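Local coordinates for abietadiene synthase, chloroplastic (Abies grandis, PDB 3S9V), which is a chloroplast enzyme of the terpene synthase family, a large, mainly helical protein combining an N-terminal terpene synthase domain with a metal-binding terpene synthase domain, at residues F151-P156 with T200-S205; D298-H303 with R328-H333; V535-L540 with K573-G578; N629-N634 with T677-N682. One frame throughout, in Å; residues are numbered along the deposited sequence.

Interaction 1. Residues F151-P156 with T200-S205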
# COMPACT_ATOMS: atom_id res chain seq x y z
N PHE A 151 28.62 5.99 5.17
CA PHE A 151 29.54 7.04 4.73
C PHE A 151 30.65 7.35 5.72
O PHE A 151 31.83 7.34 5.36
CB PHE A 151 28.80 8.35 4.45
CG PHE A 151 29.68 9.41 3.83
CD1 PHE A 151 29.96 9.40 2.46
CD2 PHE A 151 30.26 10.40 4.62
CE1 PHE A 151 30.79 10.36 1.89
CE2 PHE A 151 31.10 11.36 4.05
CZ PHE A 151 31.36 11.34 2.68
N GLU A 152 30.27 7.63 6.96
CA GLU A 152 31.22 7.97 8.01
C GLU A 152 32.19 6.85 8.38
O GLU A 152 33.15 7.06 9.12
CB GLU A 152 30.46 8.48 9.23
CG GLU A 152 29.74 9.81 8.94
CD GLU A 152 29.02 10.40 10.15
OE1 GLU A 152 28.05 9.78 10.65
OE2 GLU A 152 29.43 11.50 10.60
N ILE A 153 31.95 5.66 7.87
CA ILE A 153 32.84 4.55 8.15
C ILE A 153 33.78 4.37 6.97
O ILE A 153 35.00 4.31 7.11
CB ILE A 153 32.05 3.24 8.36
CG1 ILE A 153 31.50 3.20 9.78
CG2 ILE A 153 32.95 2.04 8.07
CD1 ILE A 153 30.67 1.95 10.07
N VAL A 154 33.19 4.33 5.79
CA VAL A 154 33.90 4.12 4.55
C VAL A 154 34.68 5.31 3.96
O VAL A 154 35.77 5.13 3.41
CB VAL A 154 32.90 3.57 3.50
CG1 VAL A 154 33.42 3.75 2.12
CG2 VAL A 154 32.62 2.08 3.80
N PHE A 155 34.15 6.52 4.08
CA PHE A 155 34.84 7.67 3.51
C PHE A 155 36.17 8.03 4.21
O PHE A 155 37.18 8.28 3.55
CB PHE A 155 33.91 8.88 3.48
CG PHE A 155 34.49 10.08 2.78
CD1 PHE A 155 34.74 10.05 1.41
CD2 PHE A 155 34.76 11.24 3.48
CE1 PHE A 155 35.27 11.16 0.76
CE2 PHE A 155 35.29 12.36 2.83
CZ PHE A 155 35.54 12.32 1.47
N PRO A 156 36.18 8.07 5.56
CA PRO A 156 37.45 8.41 6.20
C PRO A 156 38.51 7.32 6.05
O PRO A 156 39.71 7.61 5.99
CB PRO A 156 37.05 8.64 7.66
CG PRO A 156 35.62 9.08 7.55
CD PRO A 156 35.07 8.14 6.52
N THR A 200 25.09 -8.48 10.50
CA THR A 200 24.41 -7.22 10.76
C THR A 200 24.76 -6.27 9.64
O THR A 200 25.67 -6.56 8.86
CB THR A 200 24.85 -6.59 12.10
OG1 THR A 200 26.23 -6.23 12.03
CG2 THR A 200 24.64 -7.57 13.26
N THR A 201 24.08 -5.13 9.55
CA THR A 201 24.37 -4.19 8.48
C THR A 201 25.78 -3.59 8.55
O THR A 201 26.20 -2.88 7.63
CB THR A 201 23.31 -3.07 8.42
OG1 THR A 201 23.29 -2.35 9.65
CG2 THR A 201 21.93 -3.67 8.15
N LEU A 202 26.52 -3.87 9.62
CA LEU A 202 27.89 -3.38 9.71
C LEU A 202 28.70 -4.08 8.61
O LEU A 202 29.62 -3.49 8.03
CB LEU A 202 28.50 -3.72 11.08
CG LEU A 202 28.14 -2.82 12.25
CD1 LEU A 202 28.52 -3.50 13.56
CD2 LEU A 202 28.86 -1.49 12.11
N LEU A 203 28.35 -5.33 8.33
CA LEU A 203 29.03 -6.11 7.29
C LEU A 203 28.86 -5.51 5.90
O LEU A 203 29.58 -5.87 4.97
CB LEU A 203 28.51 -7.55 7.29
CG LEU A 203 28.70 -8.30 8.61
CD1 LEU A 203 28.08 -9.68 8.50
CD2 LEU A 203 30.18 -8.40 8.92
N TYR A 204 27.89 -4.62 5.76
CA TYR A 204 27.61 -3.96 4.49
C TYR A 204 28.76 -3.04 4.12
O TYR A 204 28.93 -2.68 2.96
CB TYR A 204 26.31 -3.17 4.61
CG TYR A 204 25.83 -2.50 3.34
CD1 TYR A 204 25.66 -1.12 3.29
CD2 TYR A 204 25.47 -3.25 2.22
CE1 TYR A 204 25.16 -0.50 2.15
CE2 TYR A 204 24.97 -2.64 1.07
CZ TYR A 204 24.81 -1.26 1.05
OH TYR A 204 24.32 -0.63 -0.08
N SER A 205 29.56 -2.64 5.11
CA SER A 205 30.68 -1.75 4.84
C SER A 205 32.00 -2.17 5.47
O SER A 205 32.71 -1.35 6.07
CB SER A 205 30.32 -0.31 5.24
OG SER A 205 29.30 -0.28 6.21

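Interaction 2. Residues D298-H303 with R328-H333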
# COMPACT_ATOMS: atom_id res chain seq x y z
N ASP A 298 4.61 -15.60 -7.04
CA ASP A 298 4.92 -17.02 -6.85
C ASP A 298 6.42 -17.13 -6.54
O ASP A 298 6.85 -17.90 -5.68
CB ASP A 298 4.63 -17.84 -8.12
CG ASP A 298 3.15 -18.14 -8.31
OD1 ASP A 298 2.39 -18.13 -7.32
OD2 ASP A 298 2.75 -18.42 -9.47
N TYR A 299 7.21 -16.34 -7.27
CA TYR A 299 8.65 -16.31 -7.10
C TYR A 299 9.00 -15.87 -5.69
O TYR A 299 9.76 -16.55 -4.99
CB TYR A 299 9.27 -15.36 -8.11
CG TYR A 299 10.78 -15.24 -7.99
CD1 TYR A 299 11.63 -16.07 -8.73
CD2 TYR A 299 11.36 -14.29 -7.13
CE1 TYR A 299 13.02 -15.96 -8.61
CE2 TYR A 299 12.74 -14.18 -7.01
CZ TYR A 299 13.57 -15.01 -7.75
OH TYR A 299 14.93 -14.87 -7.65
N VAL A 300 8.44 -14.74 -5.26
CA VAL A 300 8.73 -14.23 -3.92
C VAL A 300 8.32 -15.22 -2.84
O VAL A 300 9.05 -15.43 -1.87
CB VAL A 300 8.02 -12.89 -3.66
CG1 VAL A 300 8.26 -12.44 -2.21
CG2 VAL A 300 8.54 -11.84 -4.65
N TYR A 301 7.15 -15.84 -3.00
CA TYR A 301 6.67 -16.80 -2.02
C TYR A 301 7.57 -18.03 -1.94
O TYR A 301 7.77 -18.57 -0.85
CB TYR A 301 5.23 -17.22 -2.33
CG TYR A 301 4.64 -18.19 -1.31
CD1 TYR A 301 4.41 -17.78 0.00
CD2 TYR A 301 4.36 -19.51 -1.65
CE1 TYR A 301 3.91 -18.67 0.96
CE2 TYR A 301 3.85 -20.41 -0.70
CZ TYR A 301 3.64 -19.98 0.60
OH TYR A 301 3.16 -20.86 1.54
N SER A 302 8.11 -18.48 -3.07
CA SER A 302 8.99 -19.65 -3.09
C SER A 302 10.26 -19.33 -2.33
O SER A 302 11.08 -20.21 -2.09
CB SER A 302 9.35 -20.06 -4.52
OG SER A 302 10.28 -19.16 -5.09
N HIS A 303 10.44 -18.06 -1.97
CA HIS A 303 11.62 -17.64 -1.22
C HIS A 303 11.22 -17.11 0.14
O HIS A 303 12.04 -16.55 0.86
CB HIS A 303 12.40 -16.58 -1.98
CG HIS A 303 13.12 -17.11 -3.18
ND1 HIS A 303 14.19 -17.98 -3.07
CD2 HIS A 303 12.92 -16.92 -4.50
CE1 HIS A 303 14.60 -18.31 -4.28
NE2 HIS A 303 13.85 -17.69 -5.17
N ARG A 328 1.93 -8.22 3.57
CA ARG A 328 0.64 -7.67 3.13
C ARG A 328 0.22 -8.13 1.74
O ARG A 328 -0.91 -8.62 1.56
CB ARG A 328 0.65 -6.14 3.16
CG ARG A 328 -0.70 -5.51 2.77
CD ARG A 328 -0.65 -3.99 2.88
NE ARG A 328 0.54 -3.50 2.19
CZ ARG A 328 0.59 -3.20 0.90
NH1 ARG A 328 1.73 -2.79 0.37
NH2 ARG A 328 -0.51 -3.26 0.15
N ILE A 329 1.10 -7.97 0.76
CA ILE A 329 0.79 -8.35 -0.61
C ILE A 329 0.58 -9.85 -0.81
O ILE A 329 -0.33 -10.24 -1.54
CB ILE A 329 1.86 -7.84 -1.58
CG1 ILE A 329 1.87 -6.31 -1.55
CG2 ILE A 329 1.57 -8.36 -2.99
CD1 ILE A 329 2.94 -5.67 -2.44
N LEU A 330 1.40 -10.68 -0.19
CA LEU A 330 1.25 -12.13 -0.31
C LEU A 330 -0.04 -12.56 0.38
O LEU A 330 -0.74 -13.47 -0.08
CB LEU A 330 2.45 -12.87 0.30
CG LEU A 330 3.76 -12.75 -0.48
CD1 LEU A 330 4.89 -13.42 0.28
CD2 LEU A 330 3.60 -13.41 -1.85
N ARG A 331 -0.35 -11.90 1.50
CA ARG A 331 -1.57 -12.22 2.22
C ARG A 331 -2.79 -11.86 1.38
O ARG A 331 -3.70 -12.67 1.23
CB ARG A 331 -1.63 -11.48 3.55
CG ARG A 331 -3.04 -11.42 4.13
CD ARG A 331 -3.01 -11.05 5.60
NE ARG A 331 -2.52 -12.16 6.40
CZ ARG A 331 -2.42 -12.14 7.72
NH1 ARG A 331 -1.97 -13.21 8.36
NH2 ARG A 331 -2.77 -11.06 8.40
N LEU A 332 -2.81 -10.64 0.85
CA LEU A 332 -3.95 -10.23 0.05
C LEU A 332 -4.13 -11.09 -1.18
O LEU A 332 -5.26 -11.25 -1.66
CB LEU A 332 -3.84 -8.75 -0.34
CG LEU A 332 -4.02 -7.76 0.81
CD1 LEU A 332 -3.75 -6.34 0.34
CD2 LEU A 332 -5.45 -7.87 1.36
N HIS A 333 -3.05 -11.67 -1.70
CA HIS A 333 -3.17 -12.51 -2.88
C HIS A 333 -3.39 -13.99 -2.63
O HIS A 333 -3.20 -14.82 -3.52
CB HIS A 333 -1.97 -12.29 -3.80
CG HIS A 333 -2.01 -10.99 -4.53
ND1 HIS A 333 -2.39 -10.89 -5.85
CD2 HIS A 333 -1.79 -9.72 -4.11
CE1 HIS A 333 -2.40 -9.62 -6.21
NE2 HIS A 333 -2.04 -8.89 -5.17

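Interaction 3. Residues V535-L540 with K573-G578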
# COMPACT_ATOMS: atom_id res chain seq x y z
N VAL A 535 -32.63 3.85 0.60
CA VAL A 535 -32.67 5.14 1.29
C VAL A 535 -34.10 5.68 1.31
O VAL A 535 -34.58 6.13 2.35
CB VAL A 535 -31.76 6.18 0.59
CG1 VAL A 535 -32.10 7.60 1.06
CG2 VAL A 535 -30.31 5.87 0.89
N ILE A 536 -34.76 5.61 0.16
CA ILE A 536 -36.14 6.07 0.01
C ILE A 536 -37.09 5.29 0.91
O ILE A 536 -37.91 5.89 1.62
CB ILE A 536 -36.61 5.93 -1.47
CG1 ILE A 536 -35.86 6.92 -2.37
CG2 ILE A 536 -38.10 6.15 -1.58
CD1 ILE A 536 -36.15 6.73 -3.85
N LEU A 537 -37.00 3.97 0.87
CA LEU A 537 -37.86 3.12 1.69
C LEU A 537 -37.52 3.26 3.17
O LEU A 537 -38.39 3.15 4.03
CB LEU A 537 -37.76 1.66 1.24
CG LEU A 537 -38.23 1.41 -0.20
CD1 LEU A 537 -38.22 -0.08 -0.50
CD2 LEU A 537 -39.63 1.96 -0.37
N ASP A 538 -36.25 3.52 3.45
CA ASP A 538 -35.82 3.70 4.83
C ASP A 538 -36.55 4.92 5.40
O ASP A 538 -37.03 4.89 6.53
CB ASP A 538 -34.31 3.94 4.90
CG ASP A 538 -33.78 3.88 6.31
OD1 ASP A 538 -32.60 4.23 6.52
OD2 ASP A 538 -34.54 3.47 7.21
N ASP A 539 -36.61 5.99 4.61
CA ASP A 539 -37.29 7.21 5.05
C ASP A 539 -38.80 6.96 5.14
O ASP A 539 -39.47 7.42 6.07
CB ASP A 539 -37.02 8.38 4.10
CG ASP A 539 -35.56 8.82 4.09
OD1 ASP A 539 -34.90 8.76 5.15
OD2 ASP A 539 -35.08 9.23 3.01
N LEU A 540 -39.32 6.21 4.17
CA LEU A 540 -40.74 5.90 4.15
C LEU A 540 -41.16 5.15 5.42
O LEU A 540 -42.06 5.59 6.12
CB LEU A 540 -41.08 5.04 2.92
CG LEU A 540 -42.57 4.86 2.68
CD1 LEU A 540 -43.18 6.23 2.33
CD2 LEU A 540 -42.82 3.86 1.56
N LYS A 573 -47.85 5.73 -2.88
CA LYS A 573 -48.26 5.22 -4.18
C LYS A 573 -47.19 5.45 -5.22
O LYS A 573 -46.81 4.54 -5.95
CB LYS A 573 -49.56 5.90 -4.61
CG LYS A 573 -50.09 5.49 -5.97
CD LYS A 573 -51.38 6.24 -6.27
CE LYS A 573 -51.87 5.98 -7.69
NZ LYS A 573 -53.09 6.79 -7.99
N ILE A 574 -46.72 6.69 -5.29
CA ILE A 574 -45.69 7.08 -6.23
C ILE A 574 -44.44 6.25 -5.96
O ILE A 574 -43.87 5.63 -6.87
CB ILE A 574 -45.35 8.59 -6.06
CG1 ILE A 574 -46.53 9.44 -6.53
CG2 ILE A 574 -44.09 8.94 -6.83
CD1 ILE A 574 -46.34 10.92 -6.26
N CYS A 575 -44.02 6.23 -4.70
CA CYS A 575 -42.84 5.48 -4.31
C CYS A 575 -42.91 4.04 -4.81
O CYS A 575 -41.97 3.56 -5.44
CB CYS A 575 -42.67 5.50 -2.79
SG CYS A 575 -41.35 4.42 -2.20
N PHE A 576 -44.02 3.36 -4.54
CA PHE A 576 -44.16 1.98 -4.96
C PHE A 576 -44.16 1.79 -6.48
O PHE A 576 -43.43 0.94 -6.99
CB PHE A 576 -45.45 1.36 -4.40
CG PHE A 576 -45.58 -0.10 -4.72
CD1 PHE A 576 -44.75 -1.03 -4.11
CD2 PHE A 576 -46.47 -0.53 -5.70
CE1 PHE A 576 -44.80 -2.38 -4.48
CE2 PHE A 576 -46.53 -1.87 -6.07
CZ PHE A 576 -45.69 -2.80 -5.46
N VAL A 577 -44.97 2.57 -7.20
CA VAL A 577 -45.03 2.45 -8.65
C VAL A 577 -43.61 2.51 -9.19
O VAL A 577 -43.22 1.69 -10.03
CB VAL A 577 -45.89 3.58 -9.29
CG1 VAL A 577 -45.80 3.52 -10.80
CG2 VAL A 577 -47.35 3.42 -8.86
N GLY A 578 -42.83 3.48 -8.70
CA GLY A 578 -41.45 3.61 -9.12
C GLY A 578 -40.67 2.36 -8.76
O GLY A 578 -39.92 1.83 -9.57

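Interaction 4. Residues N629-N634 with T677-N682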
# COMPACT_ATOMS: atom_id res chain seq x y z
N ASN A 629 -28.23 -7.21 21.70
CA ASN A 629 -28.28 -8.37 20.81
C ASN A 629 -29.50 -8.39 19.90
O ASN A 629 -29.38 -8.63 18.70
CB ASN A 629 -28.24 -9.66 21.62
CG ASN A 629 -26.84 -10.02 22.06
OD1 ASN A 629 -26.14 -9.21 22.65
ND2 ASN A 629 -26.43 -11.26 21.77
N GLU A 630 -30.67 -8.15 20.47
CA GLU A 630 -31.88 -8.16 19.66
C GLU A 630 -31.87 -7.02 18.67
O GLU A 630 -32.22 -7.21 17.51
CB GLU A 630 -33.14 -8.07 20.52
CG GLU A 630 -34.42 -8.01 19.69
CD GLU A 630 -35.68 -8.22 20.52
OE1 GLU A 630 -35.90 -7.46 21.48
OE2 GLU A 630 -36.47 -9.13 20.19
N TYR A 631 -31.45 -5.84 19.11
CA TYR A 631 -31.40 -4.68 18.23
C TYR A 631 -30.43 -4.91 17.08
O TYR A 631 -30.80 -4.83 15.90
CB TYR A 631 -30.99 -3.42 18.99
CG TYR A 631 -30.72 -2.23 18.09
CD1 TYR A 631 -29.42 -1.90 17.71
CD2 TYR A 631 -31.77 -1.47 17.57
CE1 TYR A 631 -29.17 -0.83 16.84
CE2 TYR A 631 -31.54 -0.41 16.70
CZ TYR A 631 -30.23 -0.10 16.34
OH TYR A 631 -29.99 0.96 15.49
N ILE A 632 -29.18 -5.19 17.43
CA ILE A 632 -28.15 -5.43 16.43
C ILE A 632 -28.53 -6.48 15.39
O ILE A 632 -28.23 -6.30 14.22
CB ILE A 632 -26.80 -5.79 17.09
CG1 ILE A 632 -25.97 -4.52 17.24
CG2 ILE A 632 -26.03 -6.79 16.23
CD1 ILE A 632 -25.73 -3.81 15.91
N GLU A 633 -29.17 -7.57 15.81
CA GLU A 633 -29.57 -8.59 14.84
C GLU A 633 -30.49 -8.03 13.75
O GLU A 633 -30.30 -8.32 12.57
CB GLU A 633 -30.24 -9.77 15.53
CG GLU A 633 -29.27 -10.64 16.33
CD GLU A 633 -28.03 -11.05 15.52
OE1 GLU A 633 -28.19 -11.57 14.40
OE2 GLU A 633 -26.90 -10.86 16.03
N ASN A 634 -31.48 -7.22 14.13
CA ASN A 634 -32.39 -6.62 13.15
C ASN A 634 -31.73 -5.43 12.43
O ASN A 634 -31.88 -5.26 11.22
CB ASN A 634 -33.66 -6.13 13.84
CG ASN A 634 -34.69 -5.61 12.86
OD1 ASN A 634 -35.27 -6.37 12.09
ND2 ASN A 634 -34.91 -4.31 12.86
N THR A 677 -20.82 -4.34 10.74
CA THR A 677 -19.90 -3.20 10.77
C THR A 677 -20.52 -1.92 10.22
O THR A 677 -20.26 -0.83 10.74
CB THR A 677 -18.58 -3.48 9.99
OG1 THR A 677 -18.87 -3.70 8.61
CG2 THR A 677 -17.86 -4.69 10.58
N GLY A 678 -21.34 -2.04 9.19
CA GLY A 678 -21.97 -0.87 8.61
C GLY A 678 -22.91 -0.24 9.62
O GLY A 678 -22.91 0.98 9.83
N ARG A 679 -23.73 -1.07 10.25
CA ARG A 679 -24.67 -0.60 11.25
C ARG A 679 -23.99 0.13 12.40
O ARG A 679 -24.41 1.21 12.80
CB ARG A 679 -25.45 -1.76 11.84
CG ARG A 679 -26.44 -1.32 12.92
CD ARG A 679 -27.72 -0.90 12.25
NE ARG A 679 -27.97 0.52 12.30
CZ ARG A 679 -28.88 1.14 11.55
NH1 ARG A 679 -29.05 2.45 11.67
NH2 ARG A 679 -29.62 0.46 10.68
N LEU A 680 -22.95 -0.48 12.95
CA LEU A 680 -22.25 0.11 14.09
C LEU A 680 -21.53 1.43 13.80
O LEU A 680 -21.58 2.35 14.62
CB LEU A 680 -21.25 -0.89 14.68
CG LEU A 680 -21.84 -2.21 15.21
CD1 LEU A 680 -20.75 -3.03 15.89
CD2 LEU A 680 -22.95 -1.92 16.19
N VAL A 681 -20.85 1.53 12.66
CA VAL A 681 -20.15 2.77 12.36
C VAL A 681 -21.19 3.87 12.20
O VAL A 681 -21.01 4.98 12.70
CB VAL A 681 -19.28 2.67 11.08
CG1 VAL A 681 -20.15 2.63 9.83
CG2 VAL A 681 -18.31 3.84 11.04
N ASN A 682 -22.28 3.54 11.52
CA ASN A 682 -23.38 4.47 11.28
C ASN A 682 -23.98 4.96 12.60
O ASN A 682 -24.24 6.15 12.77
CB ASN A 682 -24.45 3.77 10.43
CG ASN A 682 -25.64 4.67 10.10
OD1 ASN A 682 -26.39 5.06 10.99
ND2 ASN A 682 -25.81 4.98 8.82

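Interaction 1. Residues F151-P156 with T200-S205
Val154 and Ser205 mark the closest approach of the two backbones, with 6.7 Å between Val154 CA and Ser205 CA. Residues 151-156 form the first turns of helix 151-164, kinked at Pro156, whose ring nitrogen has no bond to the turn before. Across from them, 201-204 is a short 3-10 segment in the loop after helix 192-197, and its i to i+3 bonding carries on to Ser205, whose N is 3.0 Å from Leu202 O. Two side chains of the helix, Ile153 and Val154, meet Leu202 and Ser205 of the loop. Val154 has CG1 anti to its backbone N (chi1 161°), which leaves CG2 as the branch directed across; this methyl meets Ser205 CB at 3.6 Å. It is therefore the CB methylene of the serine, rather than its hydroxyl, that the valine methyl rests on. Ile153 spreads its two arms over the same loop: CG2 lies 3.9 Å from the carbonyl oxygen Ser205 O, while the extended CG1 arm carries CD1 to a looser methyl-to-methyl touch with Leu202 CD2 at 4.4 Å. Behind this interface Phe151 and Phe155 turn to helices 101-117 and 174-187, and Ile153 O accepts a hydrogen bond from Arg183 NE. The region is consistent with the all-helical gamma domain of three-domain terpene synthases. The join between helix and loop is mainly apolar: no hydrogen bond runs between the two segments, and a carbonyl oxygen faces a methyl.

Interaction 2. Residues D298-H303 with R328-H333
Val300 and Tyr301, successive residues of helix 290-301, both meet Leu330 of helix 320-332; the backbones come nearest at Tyr301 CA and Leu330 CA, 7.4 Å apart. At the start of 298-303, Asp298 sends its CB away from the partner helix, and its OD1 is hydrogen-bonded to Tyr335 OH just beyond that helix. Tyr299 turns to another side, where His303 CD2 lies 3.7 Å above one face of the ring, toward its rim. Val300 then supplies the first contact, CG1 to Leu330 CD1 at 4.3 Å. Tyr301 supplies the second: its CB is 4.2 Å from Leu330 CD2, and with CG anti to the backbone N (chi1 -178°) the ring runs past the leucine, so that Leu330 CD1 stands at the ring edge, near its plane, rather than over a face. The two methyls of one leucine thus fit against two neighbouring side chains. Ser302 folds back, its OG donating to Tyr299 O at 2.7 Å with a C=O...OG angle of 130°. His303 ND1 is hydrogen-bonded to Glu314. Leu330 is enclosed further by Leu297 of helix 290-301 and by Trp304 and Tyr335 from loops. Helix 269-282 packs against both partners, touching Val300 through Leu274 and Ile329 through Val277, so the contact joins two neighbouring helices that share a third.

Interaction 3. Residues V535-L540 with K573-G578
Leu537, Ile536 and Leu540 meet Cys575, and no flat group lies between them; the ring of Phe553 from helix 547-559 borders the contact, touching Leu537, Leu540 and Cys575, and meets the ring of Phe576 edge-to-face. Cys575 is the single residue that 573-578 brings to the interface. Its SG, anti to the backbone N (chi1 173°), reaches across to three branched ends: Leu537 CD2 at 3.5 Å, Ile536 CG2 at 3.7 Å and, more loosely, Leu540 CD2 at 4.1 Å. Ile536 and Leu540 set out toward the other helix from CB, whereas Leu537 does not and comes near by its end; Leu537 also packs on Trp606, Leu610 and Tyr613 of helix 599-621. The helices run nearly antiparallel, at 151°, with local axes 11.4 Å apart. Asp538 and Asp539 open, in sequence, an aspartate-rich DDxxD motif, the metal-binding signature of this family; neither reaches 573-578, and Asp538 starts out away from it. Sulfur against aliphatic methyls, all buried and with no hydrogen bond across, makes this an apolar cluster about one sulfur, in which the thiol behaves as a compact, polarisable hydrophobic group.

Interaction 4. Residues N629-N634 with T677-N682
Ile632 and Tyr631 of helix 628-638 pack on Leu680 and Arg679 of helix 669-693, a mostly apolar helix-helix contact with one polar edge, inside the helical metal-binding domain. The local axes pass 10.5 Å apart at 114°. Ile632 is the wedge: its CD1 presses on Leu680 CD2 at 3.4 Å, tighter than usual for two methyls, and lies 4.0 Å from Arg679 CG. Ile632 chi1, at -94°, lies off the staggered value, consistent with a tight fit. At the polar edge Tyr631 OH sits over one face of the Arg679 guanidinium, 3.8 Å from NE, with ring and guanidinium planes 66° apart. They are not bonded to each other; Asp683 holds both, OD1 in a salt bridge with Arg679 NE and OD2 hydrogen-bonded to Tyr631 OH. Asp683 shares a helix with Arg679, so its bond to Tyr631 is the one that crosses, joined by a weak hydrogen bond from Arg679 NH2 to Ala635 O. Asn682 and Thr686 match the first two metal-binding positions of the family's NSE/DTE motif, with Asp683 next to the first, so the contact probably lies beside it. Helix 599-621 backs Tyr631 through Trp619, and helix 712-736 meets Leu680 through Val722.

The four contacts follow one another along the chain and none touches another. Interaction 1 is farthest from the rest, its centre 72 Å from that of interaction 3, on opposite sides of the chain's centre. Interaction 2, in the N-terminal family region, lies between: about 32 Å from interaction 1 and 35 Å from interaction 4, centre to centre. Interactions 3 and 4 share the metal-binding domain, with centres 23 Å apart and nearest atoms about 6 Å apart. Helix 599-621 serves both, touching Leu537 in one and Tyr631 in the other. One helix of each, 521-541 and 669-693, bears residues of a motif expected to bind metal, so both probably lie near that domain's metal-binding region.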